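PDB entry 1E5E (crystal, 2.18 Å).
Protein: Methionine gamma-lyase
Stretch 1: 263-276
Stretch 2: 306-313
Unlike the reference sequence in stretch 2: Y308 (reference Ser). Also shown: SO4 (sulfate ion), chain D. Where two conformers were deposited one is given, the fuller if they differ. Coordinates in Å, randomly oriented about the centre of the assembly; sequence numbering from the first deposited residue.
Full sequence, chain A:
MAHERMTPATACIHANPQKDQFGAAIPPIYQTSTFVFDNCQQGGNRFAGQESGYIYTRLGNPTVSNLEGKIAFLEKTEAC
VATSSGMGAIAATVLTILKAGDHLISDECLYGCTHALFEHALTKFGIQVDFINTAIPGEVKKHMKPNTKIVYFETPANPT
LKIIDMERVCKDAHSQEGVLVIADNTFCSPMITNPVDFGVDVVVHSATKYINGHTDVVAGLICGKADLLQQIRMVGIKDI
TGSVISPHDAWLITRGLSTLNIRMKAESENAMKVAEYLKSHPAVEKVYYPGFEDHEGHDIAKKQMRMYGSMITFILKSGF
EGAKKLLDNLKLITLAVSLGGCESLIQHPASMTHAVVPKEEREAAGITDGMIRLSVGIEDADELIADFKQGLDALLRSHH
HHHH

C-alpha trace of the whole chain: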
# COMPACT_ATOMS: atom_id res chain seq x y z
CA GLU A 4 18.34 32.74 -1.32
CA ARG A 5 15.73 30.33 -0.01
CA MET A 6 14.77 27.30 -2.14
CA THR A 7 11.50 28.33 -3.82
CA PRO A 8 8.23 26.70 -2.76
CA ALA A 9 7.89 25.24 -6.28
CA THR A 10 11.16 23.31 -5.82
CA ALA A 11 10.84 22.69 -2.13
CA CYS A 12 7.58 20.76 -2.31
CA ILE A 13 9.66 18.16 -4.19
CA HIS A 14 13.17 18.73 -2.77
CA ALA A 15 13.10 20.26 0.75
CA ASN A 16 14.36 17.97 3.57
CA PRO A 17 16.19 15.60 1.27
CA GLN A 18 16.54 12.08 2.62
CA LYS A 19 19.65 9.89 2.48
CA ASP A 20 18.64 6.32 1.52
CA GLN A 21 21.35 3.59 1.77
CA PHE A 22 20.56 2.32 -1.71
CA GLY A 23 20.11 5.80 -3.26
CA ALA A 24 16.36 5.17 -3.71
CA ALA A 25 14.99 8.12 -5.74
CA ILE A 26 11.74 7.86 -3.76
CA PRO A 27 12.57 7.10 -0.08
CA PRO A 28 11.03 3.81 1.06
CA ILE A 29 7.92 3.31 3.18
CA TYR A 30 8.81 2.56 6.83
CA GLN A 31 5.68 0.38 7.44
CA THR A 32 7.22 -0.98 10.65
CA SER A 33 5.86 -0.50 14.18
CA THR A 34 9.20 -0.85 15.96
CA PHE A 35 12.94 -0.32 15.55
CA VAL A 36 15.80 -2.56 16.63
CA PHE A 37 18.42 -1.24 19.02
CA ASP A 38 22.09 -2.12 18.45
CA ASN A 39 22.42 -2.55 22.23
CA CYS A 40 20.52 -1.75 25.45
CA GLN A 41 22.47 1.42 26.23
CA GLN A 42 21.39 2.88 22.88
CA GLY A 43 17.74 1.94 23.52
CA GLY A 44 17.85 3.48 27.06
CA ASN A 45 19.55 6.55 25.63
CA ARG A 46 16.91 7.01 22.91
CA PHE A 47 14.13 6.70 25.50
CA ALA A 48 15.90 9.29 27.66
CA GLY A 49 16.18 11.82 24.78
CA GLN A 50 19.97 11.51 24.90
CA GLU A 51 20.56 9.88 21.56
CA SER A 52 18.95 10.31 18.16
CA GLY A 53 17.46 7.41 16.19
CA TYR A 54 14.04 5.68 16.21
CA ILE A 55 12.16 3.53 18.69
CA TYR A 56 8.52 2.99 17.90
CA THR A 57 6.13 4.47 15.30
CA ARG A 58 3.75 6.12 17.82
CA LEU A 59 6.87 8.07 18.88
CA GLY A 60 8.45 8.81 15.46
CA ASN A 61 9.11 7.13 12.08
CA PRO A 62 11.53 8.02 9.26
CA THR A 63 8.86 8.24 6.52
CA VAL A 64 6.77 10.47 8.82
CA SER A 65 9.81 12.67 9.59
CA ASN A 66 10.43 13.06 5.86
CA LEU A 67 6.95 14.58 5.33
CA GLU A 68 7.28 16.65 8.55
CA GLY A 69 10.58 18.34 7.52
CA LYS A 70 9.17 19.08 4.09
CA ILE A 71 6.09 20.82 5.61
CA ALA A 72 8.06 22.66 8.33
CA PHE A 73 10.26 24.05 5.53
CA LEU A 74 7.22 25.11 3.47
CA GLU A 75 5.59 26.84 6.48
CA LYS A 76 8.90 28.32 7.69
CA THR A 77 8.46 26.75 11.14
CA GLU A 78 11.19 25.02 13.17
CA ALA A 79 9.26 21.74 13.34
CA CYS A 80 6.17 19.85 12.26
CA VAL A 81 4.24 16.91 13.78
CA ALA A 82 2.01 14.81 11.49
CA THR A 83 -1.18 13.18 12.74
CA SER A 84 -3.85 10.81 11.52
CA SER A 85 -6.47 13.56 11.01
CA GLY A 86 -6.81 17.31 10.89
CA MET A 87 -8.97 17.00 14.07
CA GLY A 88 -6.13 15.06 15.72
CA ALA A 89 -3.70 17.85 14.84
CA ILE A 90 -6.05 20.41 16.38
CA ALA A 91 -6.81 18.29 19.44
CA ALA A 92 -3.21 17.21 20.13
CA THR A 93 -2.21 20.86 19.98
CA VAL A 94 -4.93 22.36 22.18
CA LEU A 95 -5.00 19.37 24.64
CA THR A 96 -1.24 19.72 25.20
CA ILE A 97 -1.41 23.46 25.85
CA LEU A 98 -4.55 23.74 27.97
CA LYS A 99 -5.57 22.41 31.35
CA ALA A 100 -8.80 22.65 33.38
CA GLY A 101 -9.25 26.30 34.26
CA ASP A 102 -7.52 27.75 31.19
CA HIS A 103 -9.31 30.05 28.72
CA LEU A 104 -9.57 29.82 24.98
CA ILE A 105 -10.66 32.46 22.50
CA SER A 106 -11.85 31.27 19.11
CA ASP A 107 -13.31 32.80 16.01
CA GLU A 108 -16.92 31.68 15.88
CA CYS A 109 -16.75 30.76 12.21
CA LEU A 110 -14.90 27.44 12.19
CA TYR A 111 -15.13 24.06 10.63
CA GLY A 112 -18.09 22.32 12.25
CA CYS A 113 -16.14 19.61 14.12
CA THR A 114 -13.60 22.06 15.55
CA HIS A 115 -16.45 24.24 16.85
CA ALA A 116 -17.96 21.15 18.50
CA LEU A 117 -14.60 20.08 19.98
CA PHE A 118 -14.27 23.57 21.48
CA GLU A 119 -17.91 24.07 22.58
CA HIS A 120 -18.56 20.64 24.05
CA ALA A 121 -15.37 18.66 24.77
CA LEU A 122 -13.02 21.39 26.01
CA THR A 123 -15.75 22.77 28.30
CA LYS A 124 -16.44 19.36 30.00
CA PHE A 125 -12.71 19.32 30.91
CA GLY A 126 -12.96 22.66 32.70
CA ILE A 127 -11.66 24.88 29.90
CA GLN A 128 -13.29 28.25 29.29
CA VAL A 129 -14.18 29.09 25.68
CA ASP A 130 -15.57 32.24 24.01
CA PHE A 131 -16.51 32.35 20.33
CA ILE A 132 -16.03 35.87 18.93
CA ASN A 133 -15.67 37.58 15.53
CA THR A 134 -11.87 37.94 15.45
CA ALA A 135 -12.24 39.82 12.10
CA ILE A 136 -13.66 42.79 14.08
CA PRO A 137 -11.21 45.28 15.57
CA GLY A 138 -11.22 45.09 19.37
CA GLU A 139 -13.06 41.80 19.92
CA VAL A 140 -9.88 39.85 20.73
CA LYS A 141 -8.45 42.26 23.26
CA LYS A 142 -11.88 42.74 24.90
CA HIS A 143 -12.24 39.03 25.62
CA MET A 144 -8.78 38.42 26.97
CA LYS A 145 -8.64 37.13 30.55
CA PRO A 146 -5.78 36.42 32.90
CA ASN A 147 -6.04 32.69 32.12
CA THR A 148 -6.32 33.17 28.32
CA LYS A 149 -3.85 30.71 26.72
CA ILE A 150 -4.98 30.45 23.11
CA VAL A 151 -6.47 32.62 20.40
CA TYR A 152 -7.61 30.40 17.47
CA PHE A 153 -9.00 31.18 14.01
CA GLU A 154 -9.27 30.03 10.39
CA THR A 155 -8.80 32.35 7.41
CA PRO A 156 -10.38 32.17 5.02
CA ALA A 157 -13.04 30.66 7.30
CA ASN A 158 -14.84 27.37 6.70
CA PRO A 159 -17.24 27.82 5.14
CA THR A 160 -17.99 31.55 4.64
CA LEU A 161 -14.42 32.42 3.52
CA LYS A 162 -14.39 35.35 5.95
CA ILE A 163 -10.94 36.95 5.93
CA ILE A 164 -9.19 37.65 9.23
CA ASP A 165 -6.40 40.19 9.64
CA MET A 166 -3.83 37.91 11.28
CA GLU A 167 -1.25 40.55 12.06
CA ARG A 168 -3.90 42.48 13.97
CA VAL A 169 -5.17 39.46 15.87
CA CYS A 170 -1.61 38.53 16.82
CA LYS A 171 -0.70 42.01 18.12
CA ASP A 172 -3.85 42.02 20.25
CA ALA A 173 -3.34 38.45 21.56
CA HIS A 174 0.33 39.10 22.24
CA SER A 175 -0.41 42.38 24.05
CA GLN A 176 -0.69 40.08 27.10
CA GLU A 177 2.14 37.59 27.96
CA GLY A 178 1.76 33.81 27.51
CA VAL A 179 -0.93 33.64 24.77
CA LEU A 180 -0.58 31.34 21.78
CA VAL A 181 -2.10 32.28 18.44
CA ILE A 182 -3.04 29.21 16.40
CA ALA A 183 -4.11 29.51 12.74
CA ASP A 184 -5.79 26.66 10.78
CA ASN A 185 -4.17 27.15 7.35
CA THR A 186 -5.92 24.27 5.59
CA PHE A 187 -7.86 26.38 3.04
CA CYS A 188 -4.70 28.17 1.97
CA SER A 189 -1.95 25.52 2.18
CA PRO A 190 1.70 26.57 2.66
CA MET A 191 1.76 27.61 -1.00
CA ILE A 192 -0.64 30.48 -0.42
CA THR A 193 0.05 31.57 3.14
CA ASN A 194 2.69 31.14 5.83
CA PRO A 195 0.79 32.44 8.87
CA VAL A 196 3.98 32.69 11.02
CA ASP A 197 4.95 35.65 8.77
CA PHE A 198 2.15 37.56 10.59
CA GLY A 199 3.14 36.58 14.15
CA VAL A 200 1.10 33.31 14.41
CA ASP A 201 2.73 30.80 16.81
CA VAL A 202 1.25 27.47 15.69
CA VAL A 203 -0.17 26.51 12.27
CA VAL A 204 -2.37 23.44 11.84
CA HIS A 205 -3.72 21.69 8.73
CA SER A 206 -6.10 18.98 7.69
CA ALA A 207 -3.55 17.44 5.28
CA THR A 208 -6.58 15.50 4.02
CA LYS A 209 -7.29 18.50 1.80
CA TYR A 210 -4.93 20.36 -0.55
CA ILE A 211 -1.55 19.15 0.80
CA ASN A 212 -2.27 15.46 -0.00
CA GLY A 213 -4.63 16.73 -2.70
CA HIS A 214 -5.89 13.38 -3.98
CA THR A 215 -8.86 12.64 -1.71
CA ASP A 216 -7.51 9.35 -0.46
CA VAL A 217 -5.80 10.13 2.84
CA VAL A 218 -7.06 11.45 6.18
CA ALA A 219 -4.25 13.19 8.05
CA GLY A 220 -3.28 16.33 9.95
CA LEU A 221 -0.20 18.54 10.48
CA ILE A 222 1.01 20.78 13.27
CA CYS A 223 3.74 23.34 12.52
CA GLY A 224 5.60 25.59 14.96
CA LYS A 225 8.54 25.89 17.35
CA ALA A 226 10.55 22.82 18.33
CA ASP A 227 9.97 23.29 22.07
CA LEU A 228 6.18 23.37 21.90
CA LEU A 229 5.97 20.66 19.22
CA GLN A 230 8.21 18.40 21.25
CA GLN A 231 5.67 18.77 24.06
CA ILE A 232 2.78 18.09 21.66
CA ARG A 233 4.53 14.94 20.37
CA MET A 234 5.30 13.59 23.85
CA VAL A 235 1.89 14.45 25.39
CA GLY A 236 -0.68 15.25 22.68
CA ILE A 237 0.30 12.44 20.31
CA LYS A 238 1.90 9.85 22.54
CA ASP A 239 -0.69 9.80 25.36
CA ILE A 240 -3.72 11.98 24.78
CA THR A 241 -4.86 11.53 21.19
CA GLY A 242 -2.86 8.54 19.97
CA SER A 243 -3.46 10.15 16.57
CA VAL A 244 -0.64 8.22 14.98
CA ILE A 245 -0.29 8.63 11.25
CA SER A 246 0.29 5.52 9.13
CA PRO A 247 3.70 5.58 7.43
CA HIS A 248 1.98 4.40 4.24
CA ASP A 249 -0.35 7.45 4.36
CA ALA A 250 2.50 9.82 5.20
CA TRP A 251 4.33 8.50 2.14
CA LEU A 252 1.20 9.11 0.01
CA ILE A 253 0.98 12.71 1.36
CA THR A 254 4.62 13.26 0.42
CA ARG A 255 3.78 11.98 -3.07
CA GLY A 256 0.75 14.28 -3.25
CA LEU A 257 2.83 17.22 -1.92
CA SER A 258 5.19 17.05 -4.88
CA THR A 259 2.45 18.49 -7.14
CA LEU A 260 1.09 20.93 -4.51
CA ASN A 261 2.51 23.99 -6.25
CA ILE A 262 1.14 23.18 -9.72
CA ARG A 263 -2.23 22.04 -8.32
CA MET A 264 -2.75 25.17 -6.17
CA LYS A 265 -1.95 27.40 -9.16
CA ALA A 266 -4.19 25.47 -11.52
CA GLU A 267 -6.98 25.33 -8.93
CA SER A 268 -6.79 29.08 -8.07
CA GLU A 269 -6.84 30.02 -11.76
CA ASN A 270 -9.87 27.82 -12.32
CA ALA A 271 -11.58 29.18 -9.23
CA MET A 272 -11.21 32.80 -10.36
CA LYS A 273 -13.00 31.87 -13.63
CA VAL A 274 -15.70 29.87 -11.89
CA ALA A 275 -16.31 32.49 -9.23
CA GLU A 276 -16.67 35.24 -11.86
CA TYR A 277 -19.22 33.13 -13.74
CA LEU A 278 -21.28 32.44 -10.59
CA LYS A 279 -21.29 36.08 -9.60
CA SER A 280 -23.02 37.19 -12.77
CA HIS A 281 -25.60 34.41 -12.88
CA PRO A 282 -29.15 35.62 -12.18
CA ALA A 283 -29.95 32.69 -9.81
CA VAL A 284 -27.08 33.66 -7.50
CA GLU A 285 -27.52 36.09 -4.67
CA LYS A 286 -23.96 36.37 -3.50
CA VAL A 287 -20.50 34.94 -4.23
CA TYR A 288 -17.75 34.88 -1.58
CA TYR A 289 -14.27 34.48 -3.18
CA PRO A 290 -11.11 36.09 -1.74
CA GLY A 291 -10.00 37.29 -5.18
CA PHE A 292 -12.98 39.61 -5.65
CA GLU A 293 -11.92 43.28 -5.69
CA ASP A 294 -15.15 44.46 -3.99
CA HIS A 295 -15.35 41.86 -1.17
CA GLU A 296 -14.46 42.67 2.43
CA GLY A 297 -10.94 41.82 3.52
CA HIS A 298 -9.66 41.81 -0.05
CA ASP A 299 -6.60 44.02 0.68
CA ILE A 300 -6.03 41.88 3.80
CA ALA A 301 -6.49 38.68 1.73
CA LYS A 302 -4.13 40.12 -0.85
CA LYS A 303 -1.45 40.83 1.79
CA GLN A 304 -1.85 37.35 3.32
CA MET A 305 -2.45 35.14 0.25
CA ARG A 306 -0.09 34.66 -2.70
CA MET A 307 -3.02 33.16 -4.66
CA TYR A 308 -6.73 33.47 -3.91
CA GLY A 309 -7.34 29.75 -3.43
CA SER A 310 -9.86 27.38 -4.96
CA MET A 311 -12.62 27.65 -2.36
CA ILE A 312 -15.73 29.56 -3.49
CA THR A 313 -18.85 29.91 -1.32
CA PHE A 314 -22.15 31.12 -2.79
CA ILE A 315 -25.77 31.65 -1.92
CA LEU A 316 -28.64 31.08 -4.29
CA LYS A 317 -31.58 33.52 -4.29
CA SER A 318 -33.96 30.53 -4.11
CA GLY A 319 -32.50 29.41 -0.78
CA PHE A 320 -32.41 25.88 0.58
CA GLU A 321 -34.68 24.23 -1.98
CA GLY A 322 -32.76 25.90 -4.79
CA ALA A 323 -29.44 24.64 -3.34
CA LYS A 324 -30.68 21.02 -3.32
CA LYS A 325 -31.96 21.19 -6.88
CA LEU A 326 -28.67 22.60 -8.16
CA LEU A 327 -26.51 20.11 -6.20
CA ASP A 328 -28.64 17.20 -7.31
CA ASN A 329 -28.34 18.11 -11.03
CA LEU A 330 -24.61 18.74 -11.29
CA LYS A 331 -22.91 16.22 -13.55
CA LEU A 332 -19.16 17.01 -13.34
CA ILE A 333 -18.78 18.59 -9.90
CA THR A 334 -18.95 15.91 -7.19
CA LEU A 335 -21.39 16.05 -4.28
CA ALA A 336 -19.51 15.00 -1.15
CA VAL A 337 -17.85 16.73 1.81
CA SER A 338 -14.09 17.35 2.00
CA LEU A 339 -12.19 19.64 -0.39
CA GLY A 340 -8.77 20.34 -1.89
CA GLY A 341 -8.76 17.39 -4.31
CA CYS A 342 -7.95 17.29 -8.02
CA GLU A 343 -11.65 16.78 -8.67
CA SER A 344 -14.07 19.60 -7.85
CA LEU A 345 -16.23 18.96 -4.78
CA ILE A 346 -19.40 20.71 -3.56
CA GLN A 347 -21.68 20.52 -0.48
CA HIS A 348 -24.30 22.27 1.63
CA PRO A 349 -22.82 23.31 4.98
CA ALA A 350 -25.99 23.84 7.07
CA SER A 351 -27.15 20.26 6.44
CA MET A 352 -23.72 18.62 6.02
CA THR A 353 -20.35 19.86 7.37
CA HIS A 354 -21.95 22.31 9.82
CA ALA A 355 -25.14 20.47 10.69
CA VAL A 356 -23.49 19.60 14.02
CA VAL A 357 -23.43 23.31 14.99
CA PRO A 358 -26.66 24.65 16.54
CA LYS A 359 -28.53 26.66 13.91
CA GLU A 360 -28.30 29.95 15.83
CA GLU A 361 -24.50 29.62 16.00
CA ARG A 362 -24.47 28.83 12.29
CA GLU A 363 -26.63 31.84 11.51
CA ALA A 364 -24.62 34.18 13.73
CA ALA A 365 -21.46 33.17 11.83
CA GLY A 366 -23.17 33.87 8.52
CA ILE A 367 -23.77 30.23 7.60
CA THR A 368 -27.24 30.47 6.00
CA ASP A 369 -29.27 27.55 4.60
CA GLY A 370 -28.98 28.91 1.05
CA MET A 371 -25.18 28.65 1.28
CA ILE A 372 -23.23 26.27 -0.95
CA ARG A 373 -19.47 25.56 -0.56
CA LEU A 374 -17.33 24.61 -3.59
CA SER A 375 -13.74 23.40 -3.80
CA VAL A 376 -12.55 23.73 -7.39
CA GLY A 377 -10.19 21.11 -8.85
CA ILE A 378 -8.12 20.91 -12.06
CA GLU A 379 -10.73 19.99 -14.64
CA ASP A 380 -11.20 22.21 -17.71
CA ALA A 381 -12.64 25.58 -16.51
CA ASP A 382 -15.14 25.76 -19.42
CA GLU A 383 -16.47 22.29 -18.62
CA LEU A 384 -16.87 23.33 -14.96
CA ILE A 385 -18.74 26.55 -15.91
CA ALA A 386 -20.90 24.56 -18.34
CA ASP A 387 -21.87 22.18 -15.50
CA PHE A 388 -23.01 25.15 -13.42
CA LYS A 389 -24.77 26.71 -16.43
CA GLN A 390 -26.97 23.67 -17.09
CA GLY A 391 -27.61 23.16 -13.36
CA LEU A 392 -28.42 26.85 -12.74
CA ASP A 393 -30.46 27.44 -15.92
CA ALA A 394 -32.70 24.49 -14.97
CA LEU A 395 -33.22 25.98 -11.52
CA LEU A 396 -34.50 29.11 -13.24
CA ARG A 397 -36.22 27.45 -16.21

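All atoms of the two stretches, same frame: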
# COMPACT_ATOMS: atom_id res chain seq x y z
N ARG A 263 -0.81 22.25 -8.60
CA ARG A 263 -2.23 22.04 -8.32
C ARG A 263 -2.87 23.32 -7.74
O ARG A 263 -3.91 23.81 -8.22
CB ARG A 263 -2.42 20.91 -7.28
CG ARG A 263 -2.25 19.52 -7.86
CD ARG A 263 -2.60 18.39 -6.91
NE ARG A 263 -1.69 18.19 -5.78
CZ ARG A 263 -1.90 18.66 -4.56
NH1 ARG A 263 -2.99 19.38 -4.28
NH2 ARG A 263 -1.02 18.37 -3.60
N MET A 264 -2.21 23.94 -6.77
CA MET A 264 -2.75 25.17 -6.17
C MET A 264 -2.89 26.27 -7.24
O MET A 264 -3.88 27.00 -7.22
CB MET A 264 -1.95 25.74 -5.00
CG MET A 264 -1.92 24.87 -3.75
SD MET A 264 -3.55 24.27 -3.24
CE MET A 264 -4.43 25.75 -2.80
N LYS A 265 -1.91 26.42 -8.10
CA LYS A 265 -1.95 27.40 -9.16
C LYS A 265 -3.09 27.09 -10.11
O LYS A 265 -3.88 27.98 -10.38
CB LYS A 265 -0.67 27.47 -10.02
CG LYS A 265 0.50 27.90 -9.14
CD LYS A 265 1.80 28.07 -9.92
CE LYS A 265 2.66 29.08 -9.15
NZ LYS A 265 4.00 29.25 -9.80
N ALA A 266 -3.11 25.86 -10.61
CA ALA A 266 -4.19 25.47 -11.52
C ALA A 266 -5.55 25.59 -10.85
O ALA A 266 -6.47 26.09 -11.52
CB ALA A 266 -3.97 24.03 -11.98
N GLU A 267 -5.67 25.20 -9.57
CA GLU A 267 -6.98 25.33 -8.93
C GLU A 267 -7.41 26.76 -8.67
O GLU A 267 -8.63 27.06 -8.75
CB GLU A 267 -7.00 24.50 -7.61
CG GLU A 267 -6.90 23.01 -7.93
CD GLU A 267 -6.52 22.04 -6.85
OE1 GLU A 267 -6.39 22.44 -5.68
OE2 GLU A 267 -6.35 20.82 -7.17
N SER A 268 -6.53 27.66 -8.30
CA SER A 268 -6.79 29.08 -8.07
C SER A 268 -7.24 29.78 -9.36
O SER A 268 -8.22 30.53 -9.41
CB SER A 268 -5.49 29.72 -7.53
OG SER A 268 -5.28 29.24 -6.16
N GLU A 269 -6.55 29.48 -10.46
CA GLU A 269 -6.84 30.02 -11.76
C GLU A 269 -8.24 29.58 -12.21
O GLU A 269 -9.03 30.45 -12.59
CB GLU A 269 -5.85 29.61 -12.85
CG GLU A 269 -4.48 30.16 -12.63
CD GLU A 269 -3.34 29.45 -13.35
OE1 GLU A 269 -2.19 29.97 -13.28
OE2 GLU A 269 -3.49 28.31 -13.86
N ASN A 270 -8.55 28.30 -12.00
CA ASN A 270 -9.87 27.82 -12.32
C ASN A 270 -10.94 28.50 -11.47
O ASN A 270 -12.02 28.84 -11.95
CB ASN A 270 -10.01 26.30 -12.14
CG ASN A 270 -9.51 25.46 -13.28
OD1 ASN A 270 -9.30 25.93 -14.41
ND2 ASN A 270 -9.37 24.16 -13.00
N ALA A 271 -10.65 28.62 -10.18
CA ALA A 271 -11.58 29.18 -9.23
C ALA A 271 -11.91 30.64 -9.57
O ALA A 271 -13.08 31.01 -9.57
CB ALA A 271 -11.06 29.13 -7.78
N MET A 272 -10.90 31.42 -9.96
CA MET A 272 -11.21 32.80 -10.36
C MET A 272 -12.22 32.74 -11.51
O MET A 272 -13.21 33.50 -11.46
CB MET A 272 -9.97 33.60 -10.74
CG MET A 272 -10.25 35.05 -11.12
SD MET A 272 -11.05 36.02 -9.82
CE MET A 272 -9.70 36.47 -8.77
N LYS A 273 -12.05 31.88 -12.52
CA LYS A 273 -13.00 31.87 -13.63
C LYS A 273 -14.39 31.42 -13.18
O LYS A 273 -15.38 32.04 -13.57
CB LYS A 273 -12.56 30.95 -14.79
CG LYS A 273 -11.28 31.44 -15.44
CD LYS A 273 -10.61 30.39 -16.29
CE LYS A 273 -9.34 30.99 -16.96
NZ LYS A 273 -8.67 29.87 -17.68
N VAL A 274 -14.42 30.39 -12.34
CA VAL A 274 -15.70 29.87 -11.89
C VAL A 274 -16.41 30.88 -10.99
O VAL A 274 -17.64 31.05 -11.14
CB VAL A 274 -15.57 28.51 -11.19
CG1 VAL A 274 -16.88 28.10 -10.59
CG2 VAL A 274 -15.06 27.46 -12.19
N ALA A 275 -15.65 31.55 -10.14
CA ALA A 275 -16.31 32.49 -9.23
C ALA A 275 -16.91 33.64 -10.04
O ALA A 275 -18.02 34.02 -9.73
CB ALA A 275 -15.34 33.03 -8.17
N GLU A 276 -16.19 34.17 -11.00
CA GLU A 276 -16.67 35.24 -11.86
C GLU A 276 -17.94 34.83 -12.59
O GLU A 276 -18.88 35.62 -12.64
CB GLU A 276 -15.63 35.66 -12.92
CG GLU A 276 -14.45 36.39 -12.30
CD GLU A 276 -13.36 37.02 -13.12
OE1 GLU A 276 -13.40 37.13 -14.36
OE2 GLU A 276 -12.35 37.50 -12.55
N ARG A 306 -0.79 34.50 -1.44
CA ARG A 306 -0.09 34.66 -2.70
C ARG A 306 -1.03 34.37 -3.87
O ARG A 306 -0.69 34.73 -5.00
CB ARG A 306 1.12 33.76 -2.82
CG ARG A 306 2.00 33.78 -1.58
CD ARG A 306 3.40 33.17 -1.79
NE ARG A 306 4.16 33.47 -0.56
CZ ARG A 306 4.02 32.86 0.61
NH1 ARG A 306 3.22 31.82 0.86
NH2 ARG A 306 4.78 33.29 1.62
N MET A 307 -2.03 33.49 -3.64
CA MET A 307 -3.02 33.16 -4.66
C MET A 307 -4.37 33.25 -3.93
O MET A 307 -4.31 33.15 -2.70
CB MET A 307 -2.86 31.77 -5.30
CG MET A 307 -1.61 31.81 -6.17
SD MET A 307 -1.31 30.35 -7.12
CE MET A 307 -0.78 29.19 -5.86
N TYR A 308 -5.48 33.33 -4.64
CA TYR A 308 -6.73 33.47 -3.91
C TYR A 308 -7.42 32.15 -3.61
O TYR A 308 -8.52 32.18 -3.06
CB TYR A 308 -7.65 34.46 -4.65
CG TYR A 308 -7.08 35.88 -4.58
CD1 TYR A 308 -6.66 36.56 -5.71
CD2 TYR A 308 -7.00 36.53 -3.36
CE1 TYR A 308 -6.18 37.87 -5.62
CE2 TYR A 308 -6.51 37.81 -3.24
CZ TYR A 308 -6.12 38.48 -4.40
OH TYR A 308 -5.62 39.75 -4.27
N GLY A 309 -6.77 31.02 -3.90
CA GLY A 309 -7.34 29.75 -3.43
C GLY A 309 -8.40 29.18 -4.37
O GLY A 309 -8.74 29.81 -5.36
N SER A 310 -8.90 27.99 -4.04
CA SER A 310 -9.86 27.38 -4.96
C SER A 310 -11.19 27.15 -4.26
O SER A 310 -12.02 26.54 -4.92
CB SER A 310 -9.25 26.13 -5.58
OG SER A 310 -9.37 25.03 -4.70
N MET A 311 -11.35 27.72 -3.08
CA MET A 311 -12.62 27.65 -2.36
C MET A 311 -13.48 28.84 -2.85
O MET A 311 -13.02 29.97 -3.00
CB MET A 311 -12.51 27.74 -0.82
CG MET A 311 -11.67 26.61 -0.18
SD MET A 311 -12.24 24.97 -0.67
CE MET A 311 -13.82 24.84 0.10
N ILE A 312 -14.77 28.57 -3.06
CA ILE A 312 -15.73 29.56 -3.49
C ILE A 312 -16.99 29.28 -2.69
O ILE A 312 -17.42 28.14 -2.79
CB ILE A 312 -16.06 29.49 -4.99
CG1 ILE A 312 -14.86 29.74 -5.93
CG2 ILE A 312 -17.13 30.55 -5.31
CD1 ILE A 312 -15.22 29.48 -7.41
N THR A 313 -17.58 30.25 -1.99
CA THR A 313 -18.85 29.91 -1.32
C THR A 313 -19.96 30.79 -1.88
O THR A 313 -19.66 31.96 -2.16
CB THR A 313 -18.68 30.09 0.20
OG1 THR A 313 -17.80 29.05 0.67
CG2 THR A 313 -20.01 29.99 0.92
S SO4 D . -5.27 41.57 -7.28
O1 SO4 D . -5.54 41.30 -8.73
O2 SO4 D . -6.54 41.43 -6.49
O3 SO4 D . -4.80 43.01 -7.14
O4 SO4 D . -4.18 40.65 -6.80

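How do the two backbones lie together? Stretch 1 is one helix throughout; stretch 2 runs alongside it as a loop, then becomes a strand at 20° to the helix direction. The chains come closest at S268 and S310, whose CA atoms stand 4.7 Å apart, near enough for S268 CA to make a CA-H...O contact with G309 O at 3.4 Å.

What lets them come so near? Small residues line the close approach. A271 CB points toward the loop and sits 3.5 Å from S310 CA, while S310 CB fits against the helix, 3.4 Å from both E267 O and E267 CB. G309 is called for by its own backbone angles, which would jam a CB against the preceding carbonyl; such a CB would point away from the helix, so the near approach does not rest on its absence.

Which bumps fill the hollows? At one end M307 reaches along the helix, its CE 3.7 Å from M264 CB and its SD 3.6 Å from K265 CA. At the other, I312 drives CD1 into a pocket of A271, V274 and A275, lying 3.6 Å from A275 CB and 3.8 Å from V274 CG1.

Where does polarity enter? S268 OG donates to M264 O (2.8 Å) within its own helix and accepts a weak, bent hydrogen bond from G309 N (3.2 Å). Farther out, Y308 OH donates to sulfate O4 at 3.0 Å.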